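Local atomic coordinates of uncharacterized protein (Bacteroides ovatus CL02T12C04, PDB entry 6PTM), a protein that probably acts as an exo-carrageenase of glycoside hydrolase family 42, cleaving sugar units from the ends of carrageenan chains. Residues F171-W175 with V540-M544; G471-S475 with Y488-Y493. All coordinates share one frame; numbering follows the deposited sequence.

Contact 1: residues F171-W175 with V540-M544; sequences FLADW and VHATM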
ATOM      1  N   PHE A 171      -8.344  12.755   3.033  1.00 13.02           N
ATOM      2  CA  PHE A 171      -7.154  11.945   2.719  1.00 13.92           C
ATOM      3  C   PHE A 171      -5.914  12.713   3.177  1.00 13.87           C
ATOM      4  O   PHE A 171      -5.791  13.903   2.860  1.00 14.55           O
ATOM      5  CB  PHE A 171      -7.173  11.593   1.228  1.00 13.04           C
ATOM      6  CG  PHE A 171      -8.474  10.941   0.815  1.00 13.16           C
ATOM      7  CD1 PHE A 171      -8.780   9.646   1.231  1.00 13.28           C
ATOM      8  CD2 PHE A 171      -9.417  11.634   0.070  1.00 11.94           C
ATOM      9  CE1 PHE A 171      -9.995   9.061   0.904  1.00 13.26           C
ATOM     10  CE2 PHE A 171     -10.640  11.058  -0.223  1.00 11.80           C
ATOM     11  CZ  PHE A 171     -10.922   9.776   0.185  1.00 12.94           C
ATOM     12  N   LEU A 172      -4.989  12.025   3.845  1.00 14.54           N
ATOM     13  CA  LEU A 172      -3.846  12.668   4.529  1.00 14.85           C
ATOM     14  C   LEU A 172      -2.513  12.314   3.852  1.00 14.92           C
ATOM     15  O   LEU A 172      -2.278  11.125   3.507  1.00 14.11           O
ATOM     16  CB  LEU A 172      -3.834  12.284   6.005  1.00 16.28           C
ATOM     17  CG  LEU A 172      -5.069  12.676   6.827  1.00 20.07           C
ATOM     18  CD1 LEU A 172      -4.790  12.405   8.315  1.00 21.57           C
ATOM     19  CD2 LEU A 172      -5.533  14.131   6.601  1.00 19.19           C
ATOM     20  N   ALA A 173      -1.647  13.311   3.720  1.00 14.15           N
ATOM     21  CA  ALA A 173      -0.245  13.120   3.285  1.00 15.30           C
ATOM     22  C   ALA A 173       0.683  13.869   4.232  1.00 15.46           C
ATOM     23  O   ALA A 173       0.416  15.062   4.512  1.00 16.89           O
ATOM     24  CB  ALA A 173      -0.066  13.597   1.880  1.00 14.62           C
ATOM     25  N   ASP A 174       1.714  13.187   4.712  1.00 15.37           N
ATOM     26  CA  ASP A 174       2.892  13.790   5.383  1.00 17.13           C
ATOM     27  C   ASP A 174       4.165  13.068   4.884  1.00 17.63           C
ATOM     28  O   ASP A 174       4.102  12.318   3.917  1.00 16.50           O
ATOM     29  CB  ASP A 174       2.729  13.768   6.907  1.00 16.96           C
ATOM     30  CG  ASP A 174       3.498  14.877   7.617  1.00 17.12           C
ATOM     31  OD1 ASP A 174       3.009  15.384   8.634  1.00 16.84           O
ATOM     32  OD2 ASP A 174       4.615  15.182   7.182  1.00 17.52           O
ATOM     33  N   TRP A 175       5.295  13.302   5.518  1.00 17.67           N
ATOM     34  CA  TRP A 175       6.613  12.871   5.009  1.00 17.68           C
ATOM     35  C   TRP A 175       7.436  12.280   6.150  1.00 18.03           C
ATOM     36  O   TRP A 175       7.476  12.891   7.198  1.00 16.76           O
ATOM     37  CB  TRP A 175       7.321  14.068   4.386  1.00 18.23           C
ATOM     38  CG  TRP A 175       6.569  14.718   3.269  1.00 17.80           C
ATOM     39  CD1 TRP A 175       5.631  15.700   3.391  1.00 17.86           C
ATOM     40  CD2 TRP A 175       6.673  14.427   1.865  1.00 18.18           C
ATOM     41  NE1 TRP A 175       5.105  15.998   2.164  1.00 17.96           N
ATOM     42  CE2 TRP A 175       5.748  15.269   1.202  1.00 18.34           C
ATOM     43  CE3 TRP A 175       7.436  13.539   1.096  1.00 19.09           C
ATOM     44  CZ2 TRP A 175       5.573  15.252  -0.182  1.00 18.10           C
ATOM     45  CZ3 TRP A 175       7.292  13.555  -0.282  1.00 20.39           C
ATOM     46  CH2 TRP A 175       6.340  14.366  -0.905  1.00 18.78           C
ATOM     47  N   VAL A 540       1.952  16.206  -4.375  1.00 14.25           N
ATOM     48  CA  VAL A 540       1.292  15.265  -3.427  1.00 15.06           C
ATOM     49  C   VAL A 540       0.184  16.019  -2.686  1.00 14.66           C
ATOM     50  O   VAL A 540      -0.945  15.525  -2.654  1.00 13.32           O
ATOM     51  CB  VAL A 540       2.259  14.600  -2.429  1.00 15.28           C
ATOM     52  CG1 VAL A 540       1.473  13.733  -1.467  1.00 15.53           C
ATOM     53  CG2 VAL A 540       3.317  13.762  -3.137  1.00 16.00           C
ATOM     54  N   HIS A 541       0.488  17.194  -2.131  1.00 14.23           N
ATOM     55  CA  HIS A 541      -0.499  17.981  -1.345  1.00 14.72           C
ATOM     56  C   HIS A 541      -1.609  18.536  -2.240  1.00 14.28           C
ATOM     57  O   HIS A 541      -2.767  18.561  -1.789  1.00 14.95           O
ATOM     58  CB  HIS A 541       0.229  19.051  -0.532  1.00 14.83           C
ATOM     59  CG  HIS A 541       1.161  18.419   0.421  1.00 14.23           C
ATOM     60  ND1 HIS A 541       0.689  17.701   1.491  1.00 16.11           N
ATOM     61  CD2 HIS A 541       2.500  18.327   0.440  1.00 15.52           C
ATOM     62  CE1 HIS A 541       1.720  17.204   2.153  1.00 16.90           C
ATOM     63  NE2 HIS A 541       2.847  17.557   1.517  1.00 14.72           N
ATOM     64  N   ALA A 542      -1.282  18.955  -3.462  1.00 13.39           N
ATOM     65  CA  ALA A 542      -2.281  19.390  -4.454  1.00 13.67           C
ATOM     66  C   ALA A 542      -3.217  18.225  -4.785  1.00 14.18           C
ATOM     67  O   ALA A 542      -4.422  18.441  -4.925  1.00 16.01           O
ATOM     68  CB  ALA A 542      -1.604  19.935  -5.692  1.00 13.33           C
ATOM     69  N   THR A 543      -2.693  17.020  -4.931  1.00 13.50           N
ATOM     70  CA  THR A 543      -3.553  15.831  -5.157  1.00 13.82           C
ATOM     71  C   THR A 543      -4.505  15.623  -3.957  1.00 13.61           C
ATOM     72  O   THR A 543      -5.711  15.452  -4.160  1.00 14.16           O
ATOM     73  CB  THR A 543      -2.687  14.631  -5.521  1.00 14.19           C
ATOM     74  OG1 THR A 543      -1.848  14.996  -6.632  1.00 13.75           O
ATOM     75  CG2 THR A 543      -3.535  13.447  -5.890  1.00 13.74           C
ATOM     76  N   MET A 544      -4.016  15.676  -2.729  1.00 13.59           N
ATOM     77  CA  MET A 544      -4.888  15.537  -1.531  1.00 14.06           C
ATOM     78  C   MET A 544      -5.998  16.598  -1.591  1.00 14.08           C
ATOM     79  O   MET A 544      -7.189  16.286  -1.299  1.00 12.14           O
ATOM     80  CB  MET A 544      -4.072  15.658  -0.239  1.00 14.76           C
ATOM     81  CG  MET A 544      -3.033  14.564  -0.055  1.00 14.75           C
ATOM     82  SD  MET A 544      -3.763  12.898  -0.006  1.00 15.95           S
ATOM     83  CE  MET A 544      -2.857  12.075  -1.312  1.00 15.08           C
TER
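With chi1 at -58° in Trp175 and -62° in His541, each ring stands opposite its own carbonyl carbon, and the two swing together from strand and helix until they meet rim to rim. Trp175 NE1 donates to His541 NE2 over 2.8 Å, and the bond is nearly straight at 168°; the acceptor lies close to the indole plane, while the donor is tilted a little from the imidazole plane. The neighbouring ring carbon of His541, CE1, lies edge-on 3.4 Å from Ala173 O. Ala173 suits its place because its small CB lets the helix come close: Val540 CG1 and Met544 CG each rest 3.7 Å from it. The second branch of Val540, CG2, touches Trp175 CH2 at 3.8 Å. Farther along, the bent Met544 chain lays SD beside Phe171, 3.9 Å from its CB. Strand 172-175 and helix 540-544 run nearly antiparallel, pairing the first strand of the (beta/alpha)8 barrel with the helix that follows its last strand. A phenylalanine in place of Trp175 would probably leave His541 NE2 without its donor and the imidazole freer to turn. Because NE2 accepts here, His541 is probably neutral, with its proton on ND1, as befits a ring buried between strand and helix.

Contact 2: residues G471-S475 with Y488-Y493; sequences GHMLS and YARGNY
The methyl group of Met473 sits almost exactly over the centre of the Tyr493 ring, CE being 3.8 Å from the ring centroid and only 6° off the normal. This is a CH-pi contact, and SD, above the same face but 4.8 Å from the centroid of Tyr493, makes it a Met-aromatic pair as well. The unbranched thioether suits this place because, with bends at chi2 and chi3 (69° for the latter), it can fold onto the ring. Beside it, Asn492 OD1 packs 3.4 Å from Met473 CB, while its hydrogen bond goes to Ser427 OG.

Leu474 meets the same tyrosine differently. It crosses Tyr493 at about a right angle and brings CD2 to the ring edge, 3.9 Å from CE1, with the same methyl touching the small Ala489 CB. Methionine on the face and leucine at the edge thus hold the aromatic ring from two directions.

The backbone of Met473 is gripped at both ends. Tyr488 OH donates to Met473 O over 2.7 Å, approaching from above the carbonyl plane, 35° out of it; Cys428 N and Ser427 OG also bond to this hydroxyl. A water accepts from Met473 N at 3.0 Å and bonds to Tyr493 OH, whose direct protein partner is Thr506 OG1. Within the loop, His472 ND1 donates to Ser475 O, bridging the residues that follow strand 466-471.

Two tyrosines therefore join apolar rings to polar tips: the rings pack in the interior, and the hydroxyls, that of Tyr488 directly and that of Tyr493 through a water, satisfy the backbone of Met473 and are likely to steady the loop between the seventh barrel strand and its following helix.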
ATOM      1  N   GLY A 471       5.574   5.525   2.286  1.00 18.14           N
ATOM      2  CA  GLY A 471       5.127   5.519   0.884  1.00 18.57           C
ATOM      3  C   GLY A 471       6.319   5.492  -0.059  1.00 18.97           C
ATOM      4  O   GLY A 471       7.200   6.400   0.045  1.00 17.97           O
ATOM      5  N   HIS A 472       6.376   4.481  -0.930  1.00 19.54           N
ATOM      6  CA  HIS A 472       7.489   4.286  -1.889  1.00 19.88           C
ATOM      7  C   HIS A 472       6.929   4.436  -3.308  1.00 20.05           C
ATOM      8  O   HIS A 472       7.381   3.705  -4.229  1.00 19.65           O
ATOM      9  CB  HIS A 472       8.242   2.974  -1.579  1.00 21.47           C
ATOM     10  CG  HIS A 472       9.239   3.121  -0.477  1.00 20.74           C
ATOM     11  ND1 HIS A 472      10.390   3.911  -0.615  1.00 23.28           N
ATOM     12  CD2 HIS A 472       9.264   2.609   0.776  1.00 20.66           C
ATOM     13  CE1 HIS A 472      11.054   3.892   0.532  1.00 23.74           C
ATOM     14  NE2 HIS A 472      10.370   3.105   1.413  1.00 20.11           N
ATOM     15  N   MET A 473       6.005   5.376  -3.498  1.00 20.84           N
ATOM     16  CA  MET A 473       5.446   5.713  -4.845  1.00 20.03           C
ATOM     17  C   MET A 473       6.223   6.852  -5.511  1.00 19.70           C
ATOM     18  O   MET A 473       5.887   7.154  -6.674  1.00 21.32           O
ATOM     19  CB  MET A 473       3.963   6.086  -4.747  1.00 20.94           C
ATOM     20  CG  MET A 473       3.099   4.896  -4.339  1.00 23.03           C
ATOM     21  SD  MET A 473       1.944   5.257  -2.980  1.00 24.18           S
ATOM     22  CE  MET A 473       0.857   6.362  -3.882  1.00 22.73           C
ATOM     23  N   LEU A 474       7.237   7.441  -4.855  1.00 19.78           N
ATOM     24  CA  LEU A 474       8.076   8.516  -5.479  1.00 19.67           C
ATOM     25  C   LEU A 474       9.524   8.027  -5.685  1.00 21.33           C
ATOM     26  O   LEU A 474      10.027   8.255  -6.779  1.00 21.81           O
ATOM     27  CB  LEU A 474       8.028   9.801  -4.643  1.00 19.97           C
ATOM     28  CG  LEU A 474       6.620  10.354  -4.402  1.00 20.18           C
ATOM     29  CD1 LEU A 474       6.681  11.585  -3.519  1.00 21.55           C
ATOM     30  CD2 LEU A 474       5.918  10.650  -5.728  1.00 18.95           C
ATOM     31  N   SER A 475      10.168   7.411  -4.678  1.00 21.29           N
ATOM     32  CA  SER A 475      11.543   6.850  -4.799  1.00 23.20           C
ATOM     33  C   SER A 475      11.691   5.531  -4.017  1.00 22.45           C
ATOM     34  O   SER A 475      10.917   5.271  -3.041  1.00 21.01           O
ATOM     35  CB  SER A 475      12.608   7.878  -4.390  1.00 21.94           C
ATOM     36  OG  SER A 475      12.508   8.197  -3.013  1.00 20.22           O
ATOM     37  N   TYR A 488       3.190  12.216 -12.886  1.00 16.45           N
ATOM     38  CA  TYR A 488       3.469  10.876 -12.331  1.00 16.79           C
ATOM     39  C   TYR A 488       3.014  10.846 -10.868  1.00 14.63           C
ATOM     40  O   TYR A 488       2.333   9.895 -10.445  1.00 13.23           O
ATOM     41  CB  TYR A 488       4.952  10.499 -12.423  1.00 17.52           C
ATOM     42  CG  TYR A 488       5.226   9.283 -11.586  1.00 17.81           C
ATOM     43  CD1 TYR A 488       4.822   8.015 -12.003  1.00 18.96           C
ATOM     44  CD2 TYR A 488       5.732   9.423 -10.305  1.00 18.37           C
ATOM     45  CE1 TYR A 488       4.990   6.904 -11.187  1.00 19.64           C
ATOM     46  CE2 TYR A 488       5.923   8.323  -9.488  1.00 18.49           C
ATOM     47  CZ  TYR A 488       5.546   7.059  -9.924  1.00 20.39           C
ATOM     48  OH  TYR A 488       5.729   5.985  -9.078  1.00 22.68           O
ATOM     49  N   ALA A 489       3.372  11.880 -10.116  1.00 12.14           N
ATOM     50  CA  ALA A 489       3.148  11.877  -8.656  1.00 13.19           C
ATOM     51  C   ALA A 489       1.631  11.861  -8.400  1.00 13.42           C
ATOM     52  O   ALA A 489       1.109  11.023  -7.553  1.00 12.96           O
ATOM     53  CB  ALA A 489       3.835  13.068  -8.017  1.00 12.82           C
ATOM     54  N   ARG A 490       0.910  12.760  -9.084  1.00 13.77           N
ATOM     55  CA  ARG A 490      -0.575  12.886  -8.976  1.00 14.13           C
ATOM     56  C   ARG A 490      -1.244  11.572  -9.399  1.00 13.80           C
ATOM     57  O   ARG A 490      -2.145  11.099  -8.681  1.00 13.21           O
ATOM     58  CB  ARG A 490      -1.081  14.034  -9.846  1.00 14.91           C
ATOM     59  CG  ARG A 490      -2.582  14.054 -10.079  1.00 15.94           C
ATOM     60  CD  ARG A 490      -2.982  15.308 -10.837  1.00 17.03           C
ATOM     61  NE  ARG A 490      -2.814  16.501 -10.011  1.00 17.82           N
ATOM     62  CZ  ARG A 490      -3.731  17.015  -9.185  1.00 19.77           C
ATOM     63  NH1 ARG A 490      -4.910  16.446  -9.068  1.00 18.94           N
ATOM     64  NH2 ARG A 490      -3.460  18.106  -8.465  1.00 20.92           N
ATOM     65  N   GLY A 491      -0.871  11.018 -10.543  1.00 12.86           N
ATOM     66  CA  GLY A 491      -1.511   9.774 -11.039  1.00 13.62           C
ATOM     67  C   GLY A 491      -1.399   8.649 -10.033  1.00 14.21           C
ATOM     68  O   GLY A 491      -2.345   7.867  -9.845  1.00 16.09           O
ATOM     69  N   ASN A 492      -0.254   8.546  -9.383  1.00 15.03           N
ATOM     70  CA  ASN A 492       0.043   7.446  -8.448  1.00 13.43           C
ATOM     71  C   ASN A 492      -0.761   7.622  -7.168  1.00 12.99           C
ATOM     72  O   ASN A 492      -1.310   6.618  -6.698  1.00 13.13           O
ATOM     73  CB  ASN A 492       1.541   7.366  -8.175  1.00 14.57           C
ATOM     74  CG  ASN A 492       2.097   6.021  -8.555  1.00 15.95           C
ATOM     75  OD1 ASN A 492       2.451   5.230  -7.680  1.00 18.59           O
ATOM     76  ND2 ASN A 492       2.155   5.755  -9.853  1.00 17.68           N
ATOM     77  N   TYR A 493      -0.795   8.813  -6.592  1.00 12.03           N
ATOM     78  CA  TYR A 493      -1.509   9.012  -5.314  1.00 13.45           C
ATOM     79  C   TYR A 493      -2.999   8.879  -5.612  1.00 12.76           C
ATOM     80  O   TYR A 493      -3.753   8.364  -4.800  1.00 12.85           O
ATOM     81  CB  TYR A 493      -1.128  10.329  -4.635  1.00 13.80           C
ATOM     82  CG  TYR A 493       0.133  10.212  -3.828  1.00 13.67           C
ATOM     83  CD1 TYR A 493       1.366  10.299  -4.449  1.00 13.78           C
ATOM     84  CD2 TYR A 493       0.108   9.953  -2.476  1.00 13.94           C
ATOM     85  CE1 TYR A 493       2.545  10.131  -3.741  1.00 14.77           C
ATOM     86  CE2 TYR A 493       1.285   9.818  -1.745  1.00 14.94           C
ATOM     87  CZ  TYR A 493       2.510   9.881  -2.385  1.00 14.17           C
ATOM     88  OH  TYR A 493       3.680   9.737  -1.706  1.00 16.61           O
TER
HETATM   89  O   HOH W   1       4.266   6.977  -1.682  1.00 20.04           O

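The two contacts, with centres about 11 Å apart, meet at Tyr493 of contact 2. On the side of its ring away from Met473, Val540 of contact 1 comes in, with CG2 3.8 Å from Tyr493 CE1, and Met544 CE reaches Tyr493 CD2 at 3.8 Å. Arg490 adds salt bridges to Glu539 and Asp546, tying helix 486-498 to helix 534-549. Leu474 also touches Trp175, and strand 503-506 lies between strands 168-175 and 466-471, so the two contacts lie side by side around the last barrel strand, where it meets the first. In GH42 enzymes the active site lies at the C-terminal ends of the barrel strands, the end from which the loop of contact 2 leaves.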